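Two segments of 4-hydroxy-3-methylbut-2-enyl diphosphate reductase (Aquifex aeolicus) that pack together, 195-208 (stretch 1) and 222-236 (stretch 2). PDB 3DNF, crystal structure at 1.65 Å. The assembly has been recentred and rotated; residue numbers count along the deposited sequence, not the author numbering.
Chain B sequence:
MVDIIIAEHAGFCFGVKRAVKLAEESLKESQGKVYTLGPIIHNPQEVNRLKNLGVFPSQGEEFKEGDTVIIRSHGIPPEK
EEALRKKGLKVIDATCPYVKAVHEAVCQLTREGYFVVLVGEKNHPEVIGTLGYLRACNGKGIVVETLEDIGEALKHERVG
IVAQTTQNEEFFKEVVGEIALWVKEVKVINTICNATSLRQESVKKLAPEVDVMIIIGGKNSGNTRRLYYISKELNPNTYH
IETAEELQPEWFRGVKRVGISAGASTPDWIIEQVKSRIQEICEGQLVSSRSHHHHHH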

# COMPACT_ATOMS: atom_id res chain seq x y z
N ALA B 195 -0.04 7.47 19.42
CA ALA B 195 -0.64 7.89 20.71
C ALA B 195 -2.02 7.27 20.96
O ALA B 195 -2.32 6.86 22.10
CB ALA B 195 -0.74 9.40 20.82
N THR B 196 -2.86 7.19 19.93
CA THR B 196 -4.21 6.62 20.09
C THR B 196 -4.18 5.11 20.33
O THR B 196 -4.90 4.60 21.19
CB THR B 196 -5.16 6.97 18.93
OG1 THR B 196 -5.30 8.39 18.85
CG2 THR B 196 -6.55 6.35 19.17
N SER B 197 -3.33 4.41 19.57
CA SER B 197 -3.11 2.97 19.73
C SER B 197 -2.61 2.62 21.13
O SER B 197 -3.16 1.72 21.78
CB SER B 197 -2.13 2.48 18.67
OG SER B 197 -2.05 1.06 18.66
N LEU B 198 -1.59 3.34 21.61
CA LEU B 198 -1.04 3.11 22.94
C LEU B 198 -2.13 3.25 24.02
O LEU B 198 -2.30 2.36 24.86
CB LEU B 198 0.13 4.07 23.24
CG LEU B 198 1.46 4.02 22.47
CD1 LEU B 198 2.27 5.28 22.72
CD2 LEU B 198 2.28 2.79 22.82
N ARG B 199 -2.87 4.36 23.97
CA ARG B 199 -3.97 4.63 24.89
C ARG B 199 -5.00 3.48 24.91
O ARG B 199 -5.40 3.01 25.99
CB ARG B 199 -4.62 5.97 24.55
CG ARG B 199 -5.29 6.64 25.72
CD ARG B 199 -6.02 7.92 25.30
NE ARG B 199 -5.15 9.09 25.10
CZ ARG B 199 -4.91 9.64 23.91
NH1 ARG B 199 -5.45 9.12 22.83
NH2 ARG B 199 -4.11 10.70 23.79
N GLN B 200 -5.38 3.00 23.73
CA GLN B 200 -6.34 1.90 23.60
C GLN B 200 -5.80 0.55 24.11
O GLN B 200 -6.52 -0.18 24.80
CB GLN B 200 -6.84 1.78 22.15
CG GLN B 200 -7.68 2.97 21.71
CD GLN B 200 -8.05 2.95 20.24
OE1 GLN B 200 -7.59 2.11 19.47
NE2 GLN B 200 -8.89 3.90 19.84
N GLU B 201 -4.55 0.22 23.78
CA GLU B 201 -3.95 -1.05 24.20
C GLU B 201 -3.69 -1.12 25.71
O GLU B 201 -3.74 -2.20 26.31
CB GLU B 201 -2.65 -1.33 23.44
CG GLU B 201 -2.80 -1.42 21.90
CD GLU B 201 -3.92 -2.36 21.44
OE1 GLU B 201 -4.10 -3.44 22.04
OE2 GLU B 201 -4.60 -2.02 20.46
N SER B 202 -3.39 0.03 26.30
CA SER B 202 -3.24 0.15 27.74
C SER B 202 -4.56 -0.10 28.47
O SER B 202 -4.56 -0.70 29.55
CB SER B 202 -2.68 1.54 28.09
OG SER B 202 -2.49 1.68 29.49
N VAL B 203 -5.67 0.35 27.88
CA VAL B 203 -7.02 0.04 28.38
C VAL B 203 -7.34 -1.45 28.19
O VAL B 203 -7.89 -2.09 29.09
CB VAL B 203 -8.08 0.94 27.72
CG1 VAL B 203 -9.48 0.37 27.89
CG2 VAL B 203 -8.01 2.34 28.31
N LYS B 204 -6.98 -1.98 27.03
CA LYS B 204 -7.13 -3.42 26.75
C LYS B 204 -6.47 -4.30 27.81
O LYS B 204 -7.06 -5.29 28.24
CB LYS B 204 -6.57 -3.79 25.37
CG LYS B 204 -7.48 -3.47 24.20
CD LYS B 204 -7.46 -4.59 23.16
CE LYS B 204 -8.20 -4.21 21.88
NZ LYS B 204 -7.48 -3.15 21.12
N LYS B 205 -5.26 -3.94 28.21
CA LYS B 205 -4.51 -4.71 29.20
C LYS B 205 -5.06 -4.51 30.62
O LYS B 205 -5.09 -5.46 31.42
CB LYS B 205 -3.02 -4.38 29.15
CG LYS B 205 -2.30 -4.86 27.89
CD LYS B 205 -0.77 -4.77 28.01
CE LYS B 205 -0.26 -3.34 28.30
NZ LYS B 205 -0.30 -2.39 27.14
N LEU B 206 -5.49 -3.30 30.93
CA LEU B 206 -5.97 -3.00 32.28
C LEU B 206 -7.39 -3.50 32.55
O LEU B 206 -7.68 -4.02 33.64
CB LEU B 206 -5.83 -1.51 32.61
CG LEU B 206 -5.95 -1.11 34.09
CD1 LEU B 206 -4.97 -1.87 34.99
CD2 LEU B 206 -5.79 0.40 34.29
N ALA B 207 -8.26 -3.39 31.54
CA ALA B 207 -9.69 -3.73 31.69
C ALA B 207 -10.01 -5.04 32.46
O ALA B 207 -10.76 -4.99 33.44
CB ALA B 207 -10.41 -3.70 30.34
N PRO B 208 -9.47 -6.20 32.04
CA PRO B 208 -9.82 -7.45 32.73
C PRO B 208 -9.09 -7.66 34.07
O PRO B 208 -9.41 -8.59 34.81
CB PRO B 208 -9.42 -8.54 31.72
CG PRO B 208 -8.98 -7.80 30.46
CD PRO B 208 -8.54 -6.45 30.92
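Stretch 2 222-236: GNTRRLYYISKELNP

Stretch 2 is helical from Gly222 to about Leu234 and then leaves the helix through Asn235 and Pro236. It runs in the same general direction as the helix of stretch 1. The two axes cross at -22° and approach to 9.2 Å. The contact buries 671 Å², summed over both sides.

Gly222 makes no contact with stretch 1. Asn223 begins the interface, its CA 7.9 Å from the CA of Thr196. Its CB points toward stretch 1, and its OD1 lies 4.0 Å from Thr196 CG2. Two waters fill the wider gap here. Both donate to Asn223 O; one accepts from Arg199 NH1 and the other from Gln200 NE2. Thr224 and Arg225 do not touch stretch 1. Arg226 reaches Gln200, with its CD 4.0 Å from Gln200 NE2.

Leu227 is buried, and its CA lies 6.1 Å from the CA of Gln200. Its CD2 packs 3.6 Å from Val203 CG2 and 3.8 Å from Gln200 CA. Gln200 sits as a knob among Asn223, Arg226, Leu227 and Ile230. The CA-to-CB bond of Tyr228 points away from stretch 1, and Tyr229 is out of reach.

The Ile230 side chain is extended, with chi1 and chi2 both t. This carries its CD1 to 3.3 Å from Lys204 CG and 3.4 Å from Gln200 O. Its CG2 lies 3.8 Å from Val203 CG1. Ser231 follows, with CB 3.8 Å from Val203 CG1. Here the backbones are close: the CA atoms of Ser231 and Ala207 are 5.7 Å apart.

Lys232 and Glu233 make no contact with stretch 1. Leu234 places CB 3.9 Å from Ala207 CB, and its CD1 is 3.6 Å from Lys204 O. Asn235 adopts an extended backbone, phi/psi -156/112. Its ND2 donates a nearly straight hydrogen bond to Ala207 O at 3.0 Å, the only direct one between the stretches. Pro236 lies beyond reach.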

# COMPACT_ATOMS: atom_id res chain seq x y z
N GLY B 222 -15.03 11.48 20.11
CA GLY B 222 -15.11 10.19 19.42
C GLY B 222 -14.15 9.13 19.95
O GLY B 222 -14.55 8.00 20.20
N ASN B 223 -12.88 9.50 20.15
CA ASN B 223 -11.90 8.54 20.68
C ASN B 223 -12.00 8.24 22.19
O ASN B 223 -11.46 7.23 22.66
CB ASN B 223 -10.46 8.90 20.28
CG ASN B 223 -10.05 8.30 18.93
OD1 ASN B 223 -9.37 8.96 18.14
ND2 ASN B 223 -10.47 7.04 18.66
N THR B 224 -12.68 9.11 22.95
CA THR B 224 -13.03 8.76 24.32
C THR B 224 -14.09 7.66 24.27
O THR B 224 -14.00 6.67 25.01
CB THR B 224 -13.56 9.96 25.12
OG1 THR B 224 -12.55 10.97 25.21
CG2 THR B 224 -13.93 9.54 26.53
N ARG B 225 -15.08 7.82 23.39
CA ARG B 225 -16.16 6.84 23.25
C ARG B 225 -15.64 5.47 22.82
O ARG B 225 -16.24 4.44 23.15
CB ARG B 225 -17.23 7.34 22.27
CG ARG B 225 -18.21 8.33 22.90
CD ARG B 225 -19.38 8.69 21.96
NE ARG B 225 -19.07 9.90 21.21
CZ ARG B 225 -18.87 9.96 19.90
NH1 ARG B 225 -18.98 8.87 19.15
NH2 ARG B 225 -18.58 11.13 19.33
N ARG B 226 -14.52 5.45 22.09
CA ARG B 226 -13.92 4.20 21.64
C ARG B 226 -13.25 3.53 22.82
O ARG B 226 -13.34 2.32 22.97
CB ARG B 226 -12.93 4.45 20.51
CG ARG B 226 -12.88 3.35 19.47
CD ARG B 226 -12.52 3.98 18.12
NE ARG B 226 -12.22 3.00 17.07
CZ ARG B 226 -11.62 3.30 15.92
NH1 ARG B 226 -11.26 4.56 15.67
NH2 ARG B 226 -11.39 2.36 15.02
N LEU B 227 -12.58 4.34 23.66
CA LEU B 227 -12.01 3.86 24.92
C LEU B 227 -13.07 3.22 25.80
O LEU B 227 -12.83 2.15 26.38
CB LEU B 227 -11.30 4.99 25.68
CG LEU B 227 -9.86 5.36 25.37
CD1 LEU B 227 -9.36 6.36 26.44
CD2 LEU B 227 -8.94 4.14 25.29
N TYR B 228 -14.24 3.85 25.90
CA TYR B 228 -15.36 3.24 26.62
C TYR B 228 -15.77 1.88 26.04
O TYR B 228 -15.81 0.89 26.78
CB TYR B 228 -16.57 4.18 26.73
CG TYR B 228 -17.82 3.48 27.25
CD1 TYR B 228 -17.91 3.11 28.60
CD2 TYR B 228 -18.89 3.18 26.41
CE1 TYR B 228 -19.05 2.46 29.09
CE2 TYR B 228 -20.02 2.54 26.89
CZ TYR B 228 -20.08 2.19 28.23
OH TYR B 228 -21.19 1.56 28.71
N TYR B 229 -16.06 1.82 24.74
CA TYR B 229 -16.53 0.58 24.10
C TYR B 229 -15.54 -0.57 24.23
O TYR B 229 -15.91 -1.69 24.58
CB TYR B 229 -16.84 0.80 22.62
CG TYR B 229 -18.05 1.66 22.35
CD1 TYR B 229 -17.92 2.84 21.63
CD2 TYR B 229 -19.32 1.28 22.81
CE1 TYR B 229 -19.01 3.64 21.37
CE2 TYR B 229 -20.43 2.08 22.55
CZ TYR B 229 -20.26 3.26 21.83
OH TYR B 229 -21.33 4.07 21.55
N ILE B 230 -14.27 -0.27 23.94
CA ILE B 230 -13.18 -1.25 24.05
C ILE B 230 -13.13 -1.86 25.46
O ILE B 230 -12.97 -3.08 25.60
CB ILE B 230 -11.81 -0.62 23.62
CG1 ILE B 230 -10.70 -1.66 23.52
CG2 ILE B 230 -11.38 0.49 24.55
CD1 ILE B 230 -9.37 -1.05 23.07
N SER B 231 -13.30 -1.02 26.47
CA SER B 231 -13.27 -1.43 27.87
C SER B 231 -14.54 -2.20 28.26
O SER B 231 -14.44 -3.26 28.88
CB SER B 231 -13.09 -0.21 28.77
OG SER B 231 -13.11 -0.59 30.14
N LYS B 232 -15.70 -1.66 27.88
CA LYS B 232 -17.02 -2.24 28.14
C LYS B 232 -17.14 -3.66 27.56
O LYS B 232 -17.89 -4.49 28.07
CB LYS B 232 -18.10 -1.31 27.56
CG LYS B 232 -19.54 -1.77 27.73
CD LYS B 232 -20.03 -1.60 29.16
CE LYS B 232 -21.45 -2.13 29.31
NZ LYS B 232 -22.02 -1.72 30.70
N GLU B 233 -16.39 -3.92 26.50
CA GLU B 233 -16.33 -5.22 25.85
C GLU B 233 -15.53 -6.24 26.67
O GLU B 233 -15.82 -7.44 26.63
CB GLU B 233 -15.70 -5.06 24.47
CG GLU B 233 -15.57 -6.34 23.66
CD GLU B 233 -14.82 -6.12 22.37
OE1 GLU B 233 -14.73 -4.96 21.91
OE2 GLU B 233 -14.33 -7.12 21.80
N LEU B 234 -14.54 -5.76 27.42
CA LEU B 234 -13.65 -6.64 28.20
C LEU B 234 -13.99 -6.67 29.69
O LEU B 234 -13.50 -7.54 30.42
CB LEU B 234 -12.18 -6.25 28.01
CG LEU B 234 -11.59 -6.28 26.60
CD1 LEU B 234 -10.24 -5.58 26.58
CD2 LEU B 234 -11.48 -7.71 26.07
N ASN B 235 -14.80 -5.71 30.13
CA ASN B 235 -15.21 -5.60 31.52
C ASN B 235 -16.54 -4.82 31.55
O ASN B 235 -16.57 -3.60 31.23
CB ASN B 235 -14.11 -4.87 32.36
CG ASN B 235 -14.47 -4.85 33.86
OD1 ASN B 235 -15.74 -4.86 34.24
ND2 ASN B 235 -13.47 -4.80 34.67
N PRO B 236 -17.66 -5.52 31.92
CA PRO B 236 -19.01 -4.89 31.97
C PRO B 236 -19.09 -3.64 32.87
O PRO B 236 -19.85 -2.71 32.61
CB PRO B 236 -19.91 -6.05 32.51
CG PRO B 236 -18.97 -7.00 33.17
CD PRO B 236 -17.71 -6.96 32.34
O HOH W 1 -8.38 7.87 22.88
O HOH W 2 -9.51 5.78 21.70